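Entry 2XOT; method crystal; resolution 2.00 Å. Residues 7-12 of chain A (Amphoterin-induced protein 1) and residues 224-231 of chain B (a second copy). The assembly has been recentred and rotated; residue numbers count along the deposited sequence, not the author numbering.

Chain A 7-12: RSVVSC
Chain B, residues 224-231: DFQEDLYC

A single carboxylate organises this small contact between two copies of Amphoterin-induced protein 1: the buried D228(B) reaches out of a loop and meets the backbone of a turn, accepting a direct hydrogen bond from it. The donor is V10(A) N, 3.0 Å from D228(B) OD1, with a nearly straight N-H...O angle of 170°.

The example illustrates how a turn leaves amides free for a partner. Residues V9(A) to C12(A) form a type I beta turn, with V10(A) at phi/psi -60/-41° and S11(A) at -78/-8°, closed by C12(A) N to V9(A) O at 3.0 Å. S8(A) leads in extended (-102/151°), and V9(A), at -73/124°, opens the turn. Facing it, chain B folds back through F225(B) (-140/25°), Q226(B) (-51/-41°), E227(B) (-71/-16°) and D228(B) (-107/3°), as D228(B) N bonds F225(B) O at 2.8 Å; Y230(B) (-127/163°) lies in a strand. The register runs in opposite senses: V9(A) CA lies 6.2 Å from D228(B) CA, S11(A) CA 8.0 Å from F225(B) CA.

D228(B) points toward chain A with chi1 m (-64°) and chi2 -59°, and water extends each oxygen. One water can donate to D228(B) OD1 at 2.8 Å and to S8(A) O at 3.2 Å, two acceptors 3.9 Å apart that cannot bond each other. A second donates to D228(B) OD2 at 2.6 Å and hydrogen-bonds S11(A) OG at 2.9 Å; S11(A) is p (56°).

Both valines, t, pack methyls against the carboxylate: V9(A), CB sideways, sets CG1 3.2 Å from D228(B) OD2; V10(A), CB toward chain B, sets CG2 3.3 Å from D228(B) OD1. Of the aromatic neighbours, F225(B) (m, -63°; chi2 -75°) starts sideways but brings CE1 4.3 Å from S11(A) OG; Y230(B) (p, 77°; chi2 77°) places OH 4.3 Å from R7(A) N. R7(A) and E227(B) stop at CB; S8(A) lacks OG. Altogether 246 Å² is buried, D228(B) contributing most.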

ATOM      1  N   ARG A   7       5.921 -30.887  -9.147  1.00 43.52           N
ATOM      2  CA  ARG A   7       6.069 -30.104 -10.421  1.00 43.67           C
ATOM      3  C   ARG A   7       5.272 -28.798 -10.362  1.00 43.23           C
ATOM      4  O   ARG A   7       5.843 -27.731 -10.130  1.00 42.57           O
ATOM      5  CB  ARG A   7       5.636 -30.936 -11.618  1.00 43.82           C
ATOM      6  N   SER A   8       3.958 -28.894 -10.562  1.00 42.58           N
ATOM      7  CA  SER A   8       3.072 -27.718 -10.561  1.00 41.96           C
ATOM      8  C   SER A   8       2.297 -27.594  -9.242  1.00 41.03           C
ATOM      9  O   SER A   8       2.006 -28.593  -8.588  1.00 41.45           O
ATOM     10  CB  SER A   8       2.097 -27.791 -11.742  1.00 42.32           C
ATOM     11  N   VAL A   9       1.970 -26.358  -8.867  1.00 39.55           N
ATOM     12  CA  VAL A   9       1.140 -26.080  -7.689  1.00 38.08           C
ATOM     13  C   VAL A   9      -0.309 -26.473  -8.006  1.00 36.89           C
ATOM     14  O   VAL A   9      -0.881 -26.022  -8.988  1.00 36.35           O
ATOM     15  CB  VAL A   9       1.241 -24.588  -7.292  1.00 38.18           C
ATOM     16  CG1 VAL A   9       0.296 -24.219  -6.127  1.00 37.62           C
ATOM     17  CG2 VAL A   9       2.684 -24.235  -6.977  1.00 37.83           C
ATOM     18  N   VAL A  10      -0.875 -27.338  -7.170  1.00 35.51           N
ATOM     19  CA  VAL A  10      -2.187 -27.953  -7.401  1.00 34.62           C
ATOM     20  C   VAL A  10      -3.308 -26.936  -7.513  1.00 33.99           C
ATOM     21  O   VAL A  10      -4.204 -27.080  -8.350  1.00 33.99           O
ATOM     22  CB  VAL A  10      -2.499 -28.957  -6.263  1.00 34.50           C
ATOM     23  CG1 VAL A  10      -3.950 -29.381  -6.274  1.00 34.44           C
ATOM     24  CG2 VAL A  10      -1.566 -30.154  -6.377  1.00 35.40           C
ATOM     25  N   SER A  11      -3.257 -25.915  -6.660  1.00 32.97           N
ATOM     26  CA  SER A  11      -4.251 -24.846  -6.645  1.00 31.96           C
ATOM     27  C   SER A  11      -4.070 -23.802  -7.756  1.00 31.58           C
ATOM     28  O   SER A  11      -4.936 -22.939  -7.927  1.00 31.42           O
ATOM     29  CB  SER A  11      -4.249 -24.114  -5.292  1.00 32.35           C
ATOM     30  OG  SER A  11      -2.971 -23.600  -4.961  1.00 29.35           O
ATOM     31  N   CYS A  12      -2.974 -23.869  -8.513  1.00 29.88           N
ATOM     32  CA  CYS A  12      -2.693 -22.826  -9.501  1.00 29.01           C
ATOM     33  C   CYS A  12      -3.632 -22.944 -10.706  1.00 28.70           C
ATOM     34  O   CYS A  12      -3.621 -23.966 -11.385  1.00 27.71           O
ATOM     35  CB  CYS A  12      -1.244 -22.906  -9.968  1.00 28.68           C
ATOM     36  SG  CYS A  12      -0.682 -21.447 -10.856  1.00 27.71           S
TER
ATOM     37  N   ASP B 224      -2.818 -22.597   3.510  1.00 26.18           N
ATOM     38  CA  ASP B 224      -3.108 -22.258   2.112  1.00 25.77           C
ATOM     39  C   ASP B 224      -2.560 -23.284   1.089  1.00 25.62           C
ATOM     40  O   ASP B 224      -3.014 -23.316  -0.043  1.00 25.93           O
ATOM     41  CB  ASP B 224      -2.571 -20.862   1.781  1.00 26.14           C
ATOM     42  CG  ASP B 224      -3.229 -19.773   2.573  1.00 24.80           C
ATOM     43  OD1 ASP B 224      -4.313 -19.987   3.105  1.00 27.22           O
ATOM     44  OD2 ASP B 224      -2.672 -18.674   2.657  1.00 26.19           O
ATOM     45  N   PHE B 225      -1.624 -24.129   1.501  1.00 25.18           N
ATOM     46  CA  PHE B 225      -0.826 -24.956   0.588  1.00 25.68           C
ATOM     47  C   PHE B 225      -0.563 -26.370   1.058  1.00 26.09           C
ATOM     48  O   PHE B 225       0.406 -27.005   0.617  1.00 26.02           O
ATOM     49  CB  PHE B 225       0.512 -24.257   0.332  1.00 25.23           C
ATOM     50  CG  PHE B 225       0.354 -22.944  -0.355  1.00 25.63           C
ATOM     51  CD1 PHE B 225       0.046 -22.898  -1.703  1.00 26.06           C
ATOM     52  CD2 PHE B 225       0.491 -21.752   0.335  1.00 25.15           C
ATOM     53  CE1 PHE B 225      -0.130 -21.684  -2.352  1.00 23.68           C
ATOM     54  CE2 PHE B 225       0.305 -20.549  -0.317  1.00 23.75           C
ATOM     55  CZ  PHE B 225       0.010 -20.523  -1.656  1.00 24.30           C
ATOM     56  N   GLN B 226      -1.435 -26.892   1.921  1.00 26.40           N
ATOM     57  CA  GLN B 226      -1.234 -28.228   2.493  1.00 27.39           C
ATOM     58  C   GLN B 226      -0.967 -29.309   1.420  1.00 26.42           C
ATOM     59  O   GLN B 226      -0.114 -30.175   1.602  1.00 26.32           O
ATOM     60  CB  GLN B 226      -2.448 -28.630   3.327  1.00 26.98           C
ATOM     61  CG  GLN B 226      -2.569 -27.883   4.608  1.00 28.97           C
ATOM     62  CD  GLN B 226      -3.783 -28.326   5.411  1.00 30.17           C
ATOM     63  OE1 GLN B 226      -4.916 -27.929   5.108  1.00 36.01           O
ATOM     64  NE2 GLN B 226      -3.554 -29.153   6.424  1.00 30.83           N
ATOM     65  N   GLU B 227      -1.701 -29.229   0.319  1.00 26.22           N
ATOM     66  CA  GLU B 227      -1.612 -30.190  -0.772  1.00 26.39           C
ATOM     67  C   GLU B 227      -0.292 -30.068  -1.567  1.00 26.43           C
ATOM     68  O   GLU B 227       0.049 -30.970  -2.329  1.00 26.83           O
ATOM     69  CB  GLU B 227      -2.811 -30.010  -1.731  1.00 26.39           C
ATOM     70  N   ASP B 228       0.447 -28.969  -1.419  1.00 26.32           N
ATOM     71  CA  ASP B 228       1.737 -28.824  -2.143  1.00 26.49           C
ATOM     72  C   ASP B 228       2.985 -28.973  -1.262  1.00 26.21           C
ATOM     73  O   ASP B 228       4.131 -28.823  -1.742  1.00 25.34           O
ATOM     74  CB  ASP B 228       1.770 -27.502  -2.909  1.00 26.78           C
ATOM     75  CG  ASP B 228       0.723 -27.442  -3.994  1.00 28.89           C
ATOM     76  OD1 ASP B 228       0.741 -28.313  -4.900  1.00 29.64           O
ATOM     77  OD2 ASP B 228      -0.123 -26.523  -3.934  1.00 31.82           O
ATOM     78  N   LEU B 229       2.762 -29.271   0.018  1.00 26.70           N
ATOM     79  CA  LEU B 229       3.833 -29.510   0.973  1.00 26.41           C
ATOM     80  C   LEU B 229       4.212 -30.964   0.922  1.00 28.01           C
ATOM     81  O   LEU B 229       3.628 -31.797   1.593  1.00 28.22           O
ATOM     82  CB  LEU B 229       3.451 -29.093   2.393  1.00 25.37           C
ATOM     83  CG  LEU B 229       3.525 -27.583   2.596  1.00 22.98           C
ATOM     84  CD1 LEU B 229       2.804 -27.128   3.855  1.00 22.87           C
ATOM     85  CD2 LEU B 229       4.950 -27.131   2.616  1.00 18.15           C
ATOM     86  N   TYR B 230       5.230 -31.256   0.131  1.00 29.52           N
ATOM     87  CA  TYR B 230       5.598 -32.626  -0.120  1.00 31.43           C
ATOM     88  C   TYR B 230       7.066 -32.813   0.189  1.00 31.94           C
ATOM     89  O   TYR B 230       7.814 -31.842   0.365  1.00 31.29           O
ATOM     90  CB  TYR B 230       5.196 -33.053  -1.560  1.00 32.34           C
ATOM     91  CG  TYR B 230       6.082 -32.563  -2.675  1.00 33.75           C
ATOM     92  CD1 TYR B 230       7.307 -33.173  -2.919  1.00 34.99           C
ATOM     93  CD2 TYR B 230       5.684 -31.521  -3.520  1.00 35.01           C
ATOM     94  CE1 TYR B 230       8.140 -32.745  -3.941  1.00 36.20           C
ATOM     95  CE2 TYR B 230       6.514 -31.085  -4.567  1.00 35.13           C
ATOM     96  CZ  TYR B 230       7.746 -31.701  -4.764  1.00 36.71           C
ATOM     97  OH  TYR B 230       8.607 -31.314  -5.781  1.00 36.42           O
ATOM     98  N   CYS B 231       7.446 -34.075   0.340  1.00 33.10           N
ATOM     99  CA  CYS B 231       8.814 -34.441   0.615  1.00 34.28           C
ATOM    100  C   CYS B 231       9.151 -35.682  -0.219  1.00 36.37           C
ATOM    101  O   CYS B 231       8.253 -36.394  -0.674  1.00 36.34           O
ATOM    102  CB  CYS B 231       9.033 -34.653   2.123  1.00 33.96           C
ATOM    103  SG  CYS B 231       8.117 -36.041   2.819  1.00 31.12           S
TER
HETATM  104  O   HOH W   1       3.262 -29.114  -5.712  1.00 50.98           O
HETATM  105  O   HOH W   2      -2.414 -25.656  -3.030  1.00 54.17           O